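Local atomic coordinates of siderophore biosynthesis lipase/esterase, putative (PDB entry 6GUP), a protein that hydrolyses the ester bonds of the fungal siderophore fusarinine C, releasing fusarinine and iron, but does not cleave triacetylfusarinine C. Residues A[118-132]-A[154-168]. Sequence-based numbering, arbitrary orientation.
Sequences VLMGHSTGSQCVLHY and RMPLDGAIMQAPVSD
The Q163 chain leaves CB with CG opposite the backbone nitrogen (chi1 -173°) and folds at chi2 (-87°), which carries its amide alongside the imidazole of H122, the two planes 23° apart. H122 ND1 donates to Q163 OE1 over 2.7 Å, the oxygen lying somewhat out of the ring plane, which helps set the rotation of the ring. Both residues end neighbouring parallel strands, 118-122 and 159-163, in the central sheet of an alpha/beta-hydrolase fold. Along these strands the backbone N-H groups of L119, I161, G121 and Q163 donate in turn to the carbonyl oxygens of G159, L119, I161 and G121. Strand 118-122 leads into a probable nucleophile elbow, G121-H122-S123-T124-G125 (GxSxG). S123 sits at its strained turn between strand and helix; S123 N reaches Q163 O at 3.0 Å, while S123 OG bonds H327 NE2, consistent with a catalytic triad. Helix 125-132 runs back over the sheet: V129 CG1 packs on A160 CB and M162 CG, and M162 SD lies 3.4 Å from S126 O. On the other face, I161 CB meets M120 CG. At the far end R154 slides past Y132, its CD over one face of the phenol ring, 3.9 Å from the centroid. Its guanidinium makes two weak bonds to Y132 O and also binds the carbonyls of R135 and P136. L157 CG touches Y132 CE1, and Y132 OH donates to a lone pair of M155 O at 2.7 Å, in the carbonyl plane.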
loop_
_atom_site.group_PDB
_atom_site.type_symbol
_atom_site.label_atom_id
_atom_site.label_comp_id
_atom_site.label_asym_id
_atom_site.label_seq_id
_atom_site.Cartn_x
_atom_site.Cartn_y
_atom_site.Cartn_z
ATOM N N VAL A 118 19.452 -9.358 6.722
ATOM C CA VAL A 118 19.706 -8.040 7.293
ATOM C C VAL A 118 18.430 -7.216 7.153
ATOM O O VAL A 118 17.820 -7.195 6.082
ATOM C CB VAL A 118 20.872 -7.336 6.567
ATOM C CG1 VAL A 118 21.078 -5.918 7.094
ATOM C CG2 VAL A 118 22.152 -8.148 6.716
ATOM N N LEU A 119 18.035 -6.549 8.235
ATOM C CA LEU A 119 16.874 -5.663 8.230
ATOM C C LEU A 119 17.352 -4.215 8.204
ATOM O O LEU A 119 18.049 -3.774 9.118
ATOM C CB LEU A 119 16.009 -5.913 9.466
ATOM C CG LEU A 119 14.634 -5.238 9.496
ATOM C CD1 LEU A 119 13.701 -5.831 8.448
ATOM C CD2 LEU A 119 14.018 -5.355 10.880
ATOM N N MET A 120 16.984 -3.488 7.151
ATOM C CA MET A 120 17.340 -2.078 7.007
ATOM C C MET A 120 16.097 -1.206 7.157
ATOM O O MET A 120 15.071 -1.473 6.533
ATOM C CB MET A 120 17.994 -1.830 5.650
ATOM C CG MET A 120 18.483 -0.404 5.451
ATOM S SD MET A 120 19.658 -0.257 4.096
ATOM C CE MET A 120 20.049 1.485 4.196
ATOM N N GLY A 121 16.206 -0.171 7.989
ATOM C CA GLY A 121 15.140 0.809 8.191
ATOM C C GLY A 121 15.522 2.147 7.586
ATOM O O GLY A 121 16.661 2.599 7.733
ATOM N N HIS A 122 14.564 2.775 6.905
ATOM C CA HIS A 122 14.750 4.079 6.272
ATOM C C HIS A 122 13.747 5.050 6.874
ATOM O O HIS A 122 12.550 4.755 6.918
ATOM C CB HIS A 122 14.560 3.951 4.757
ATOM C CG HIS A 122 14.224 5.235 4.062
ATOM N ND1 HIS A 122 15.180 6.145 3.668
ATOM C CD2 HIS A 122 13.033 5.751 3.671
ATOM C CE1 HIS A 122 14.594 7.171 3.076
ATOM N NE2 HIS A 122 13.292 6.956 3.066
ATOM N N SER A 123 14.246 6.200 7.332
ATOM C CA SER A 123 13.433 7.222 7.994
ATOM C C SER A 123 12.684 6.613 9.199
ATOM O O SER A 123 13.327 6.028 10.074
ATOM C CB SER A 123 12.511 7.919 6.981
ATOM O OG SER A 123 11.738 8.929 7.605
ATOM N N THR A 124 11.353 6.713 9.233
ATOM C CA THR A 124 10.554 6.147 10.327
ATOM C C THR A 124 10.449 4.612 10.300
ATOM O O THR A 124 9.958 4.016 11.258
ATOM C CB THR A 124 9.136 6.752 10.354
ATOM O OG1 THR A 124 8.507 6.566 9.081
ATOM C CG2 THR A 124 9.199 8.240 10.677
ATOM N N GLY A 125 10.901 3.979 9.215
ATOM C CA GLY A 125 11.101 2.528 9.182
ATOM C C GLY A 125 12.153 2.032 10.167
ATOM O O GLY A 125 12.141 0.861 10.544
ATOM N N SER A 126 13.070 2.917 10.568
ATOM C CA SER A 126 14.038 2.634 11.636
ATOM C C SER A 126 13.393 2.343 12.995
ATOM O O SER A 126 13.968 1.605 13.800
ATOM C CB SER A 126 15.021 3.797 11.784
ATOM O OG SER A 126 15.743 4.009 10.583
ATOM N N GLN A 127 12.219 2.923 13.252
ATOM C CA GLN A 127 11.435 2.605 14.452
ATOM C C GLN A 127 11.085 1.120 14.486
ATOM O O GLN A 127 11.229 0.474 15.521
ATOM C CB GLN A 127 10.138 3.421 14.515
ATOM C CG GLN A 127 10.319 4.923 14.681
ATOM C CD GLN A 127 9.028 5.696 14.469
ATOM O OE1 GLN A 127 7.930 5.159 14.625
ATOM N NE2 GLN A 127 9.156 6.968 14.110
ATOM N N CYS A 128 10.632 0.591 13.347
ATOM C CA CYS A 128 10.312 -0.837 13.214
ATOM C C CYS A 128 11.518 -1.743 13.485
ATOM O O CYS A 128 11.363 -2.814 14.072
ATOM C CB CYS A 128 9.751 -1.144 11.821
ATOM S SG CYS A 128 8.399 -0.064 11.302
ATOM N N VAL A 129 12.706 -1.303 13.070
ATOM C CA VAL A 129 13.947 -2.062 13.272
ATOM C C VAL A 129 14.288 -2.160 14.763
ATOM O O VAL A 129 14.505 -3.259 15.275
ATOM C CB VAL A 129 15.136 -1.449 12.483
ATOM C CG1 VAL A 129 16.443 -2.176 12.790
ATOM C CG2 VAL A 129 14.859 -1.490 10.983
ATOM N N LEU A 130 14.327 -1.018 15.449
ATOM C CA LEU A 130 14.627 -0.984 16.888
ATOM C C LEU A 130 13.538 -1.663 17.726
ATOM O O LEU A 130 13.843 -2.326 18.718
ATOM C CB LEU A 130 14.847 0.460 17.371
ATOM C CG LEU A 130 15.215 0.687 18.846
ATOM C CD1 LEU A 130 16.393 -0.170 19.289
ATOM C CD2 LEU A 130 15.519 2.157 19.096
ATOM N N HIS A 131 12.279 -1.500 17.318
ATOM C CA HIS A 131 11.141 -2.148 17.985
ATOM C C HIS A 131 11.185 -3.672 17.810
ATOM O O HIS A 131 10.912 -4.413 18.753
ATOM C CB HIS A 131 9.822 -1.583 17.443
ATOM C CG HIS A 131 8.634 -1.845 18.313
ATOM N ND1 HIS A 131 8.174 -0.927 19.234
ATOM C CD2 HIS A 131 7.784 -2.897 18.374
ATOM C CE1 HIS A 131 7.102 -1.411 19.836
ATOM N NE2 HIS A 131 6.844 -2.604 19.332
ATOM N N TYR A 132 11.540 -4.127 16.607
ATOM C CA TYR A 132 11.759 -5.557 16.326
ATOM C C TYR A 132 12.795 -6.160 17.281
ATOM O O TYR A 132 12.583 -7.247 17.827
ATOM C CB TYR A 132 12.205 -5.757 14.867
ATOM C CG TYR A 132 12.296 -7.198 14.405
ATOM C CD1 TYR A 132 13.428 -7.971 14.672
ATOM C CD2 TYR A 132 11.259 -7.784 13.675
ATOM C CE1 TYR A 132 13.516 -9.288 14.247
ATOM C CE2 TYR A 132 11.340 -9.102 13.243
ATOM C CZ TYR A 132 12.470 -9.848 13.529
ATOM O OH TYR A 132 12.554 -11.156 13.110
ATOM N N ARG A 154 9.610 -13.979 16.412
ATOM C CA ARG A 154 10.492 -13.198 15.558
ATOM C C ARG A 154 11.823 -13.908 15.475
ATOM O O ARG A 154 12.377 -14.311 16.500
ATOM C CB ARG A 154 10.705 -11.809 16.138
ATOM C CG ARG A 154 9.410 -11.088 16.419
ATOM C CD ARG A 154 9.619 -9.600 16.516
ATOM N NE ARG A 154 10.455 -9.198 17.643
ATOM C CZ ARG A 154 10.030 -9.035 18.897
ATOM N NH1 ARG A 154 10.895 -8.659 19.833
ATOM N NH2 ARG A 154 8.756 -9.244 19.239
ATOM N N MET A 155 12.333 -14.060 14.258
ATOM C CA MET A 155 13.630 -14.691 14.059
ATOM C C MET A 155 14.758 -13.701 14.357
ATOM O O MET A 155 14.567 -12.490 14.211
ATOM C CB MET A 155 13.766 -15.251 12.641
ATOM C CG MET A 155 13.850 -14.224 11.516
ATOM S SD MET A 155 14.344 -15.007 9.975
ATOM C CE MET A 155 12.977 -16.139 9.749
ATOM N N PRO A 156 15.935 -14.209 14.769
ATOM C CA PRO A 156 17.074 -13.311 14.952
ATOM C C PRO A 156 17.659 -12.865 13.614
ATOM O O PRO A 156 17.628 -13.620 12.638
ATOM C CB PRO A 156 18.085 -14.167 15.737
ATOM C CG PRO A 156 17.336 -15.383 16.175
ATOM C CD PRO A 156 16.292 -15.591 15.129
ATOM N N LEU A 157 18.182 -11.642 13.584
ATOM C CA LEU A 157 18.760 -11.053 12.381
ATOM C C LEU A 157 20.279 -11.198 12.401
ATOM O O LEU A 157 20.900 -11.140 13.465
ATOM C CB LEU A 157 18.390 -9.570 12.291
ATOM C CG LEU A 157 16.909 -9.213 12.451
ATOM C CD1 LEU A 157 16.742 -7.704 12.501
ATOM C CD2 LEU A 157 16.071 -9.804 11.329
ATOM N N ASP A 158 20.866 -11.386 11.221
ATOM C CA ASP A 158 22.326 -11.392 11.062
ATOM C C ASP A 158 22.892 -9.972 10.985
ATOM O O ASP A 158 24.099 -9.777 11.125
ATOM C CB ASP A 158 22.730 -12.182 9.817
ATOM C CG ASP A 158 22.310 -13.636 9.893
ATOM O OD1 ASP A 158 22.962 -14.408 10.624
ATOM O OD2 ASP A 158 21.322 -14.001 9.223
ATOM N N GLY A 159 22.023 -8.989 10.747
ATOM C CA GLY A 159 22.416 -7.585 10.735
ATOM C C GLY A 159 21.224 -6.656 10.854
ATOM O O GLY A 159 20.082 -7.062 10.616
ATOM N N ALA A 160 21.495 -5.409 11.231
ATOM C CA ALA A 160 20.462 -4.381 11.328
ATOM C C ALA A 160 21.040 -3.010 10.984
ATOM O O ALA A 160 22.080 -2.622 11.515
ATOM C CB ALA A 160 19.856 -4.369 12.721
ATOM N N ILE A 161 20.367 -2.296 10.082
ATOM C CA ILE A 161 20.789 -0.960 9.655
ATOM C C ILE A 161 19.631 0.015 9.883
ATOM O O ILE A 161 18.476 -0.316 9.612
ATOM C CB ILE A 161 21.222 -0.936 8.166
ATOM C CG1 ILE A 161 22.352 -1.945 7.906
ATOM C CG2 ILE A 161 21.683 0.462 7.757
ATOM C CD1 ILE A 161 22.584 -2.258 6.443
ATOM N N MET A 162 19.950 1.208 10.385
ATOM C CA MET A 162 18.977 2.293 10.528
ATOM C C MET A 162 19.514 3.534 9.824
ATOM O O MET A 162 20.532 4.092 10.232
ATOM C CB MET A 162 18.708 2.596 12.005
ATOM C CG MET A 162 18.212 1.400 12.802
ATOM S SD MET A 162 17.365 1.848 14.334
ATOM C CE MET A 162 18.725 2.412 15.350
ATOM N N GLN A 163 18.831 3.949 8.759
ATOM C CA GLN A 163 19.241 5.099 7.955
ATOM C C GLN A 163 18.376 6.304 8.312
ATOM O O GLN A 163 17.154 6.258 8.162
ATOM C CB GLN A 163 19.116 4.763 6.468
ATOM C CG GLN A 163 19.681 5.820 5.524
ATOM C CD GLN A 163 18.692 6.920 5.170
ATOM O OE1 GLN A 163 17.518 6.659 4.917
ATOM N NE2 GLN A 163 19.170 8.157 5.141
ATOM N N ALA A 164 19.024 7.373 8.777
ATOM C CA ALA A 164 18.352 8.595 9.227
ATOM C C ALA A 164 17.215 8.347 10.241
ATOM O O ALA A 164 16.075 8.766 10.009
ATOM C CB ALA A 164 17.850 9.389 8.024
ATOM N N PRO A 165 17.519 7.650 11.360
ATOM C CA PRO A 165 16.521 7.518 12.428
ATOM C C PRO A 165 16.354 8.850 13.157
ATOM O O PRO A 165 17.215 9.243 13.948
ATOM C CB PRO A 165 17.115 6.442 13.342
ATOM C CG PRO A 165 18.581 6.522 13.117
ATOM C CD PRO A 165 18.772 6.942 11.691
ATOM N N VAL A 166 15.247 9.530 12.870
ATOM C CA VAL A 166 15.030 10.914 13.275
ATOM C C VAL A 166 13.733 11.012 14.077
ATOM O O VAL A 166 12.729 10.388 13.728
ATOM C CB VAL A 166 14.985 11.829 12.027
ATOM C CG1 VAL A 166 14.441 13.218 12.347
ATOM C CG2 VAL A 166 16.376 11.938 11.414
ATOM N N SER A 167 13.772 11.800 15.149
ATOM C CA SER A 167 12.595 12.055 15.978
ATOM C C SER A 167 11.601 12.950 15.238
ATOM O O SER A 167 11.939 14.075 14.860
ATOM C CB SER A 167 12.998 12.710 17.304
ATOM O OG SER A 167 11.868 13.193 18.013
ATOM N N ASP A 168 10.389 12.437 15.027
ATOM C CA ASP A 168 9.290 13.230 14.461
ATOM C C ASP A 168 8.910 14.384 15.382
ATOM O O ASP A 168 8.611 15.482 14.912
ATOM C CB ASP A 168 8.051 12.360 14.206
ATOM C CG ASP A 168 8.223 11.413 13.030
ATOM O OD1 ASP A 168 8.712 11.846 11.965
ATOM O OD2 ASP A 168 7.849 10.228 13.167
#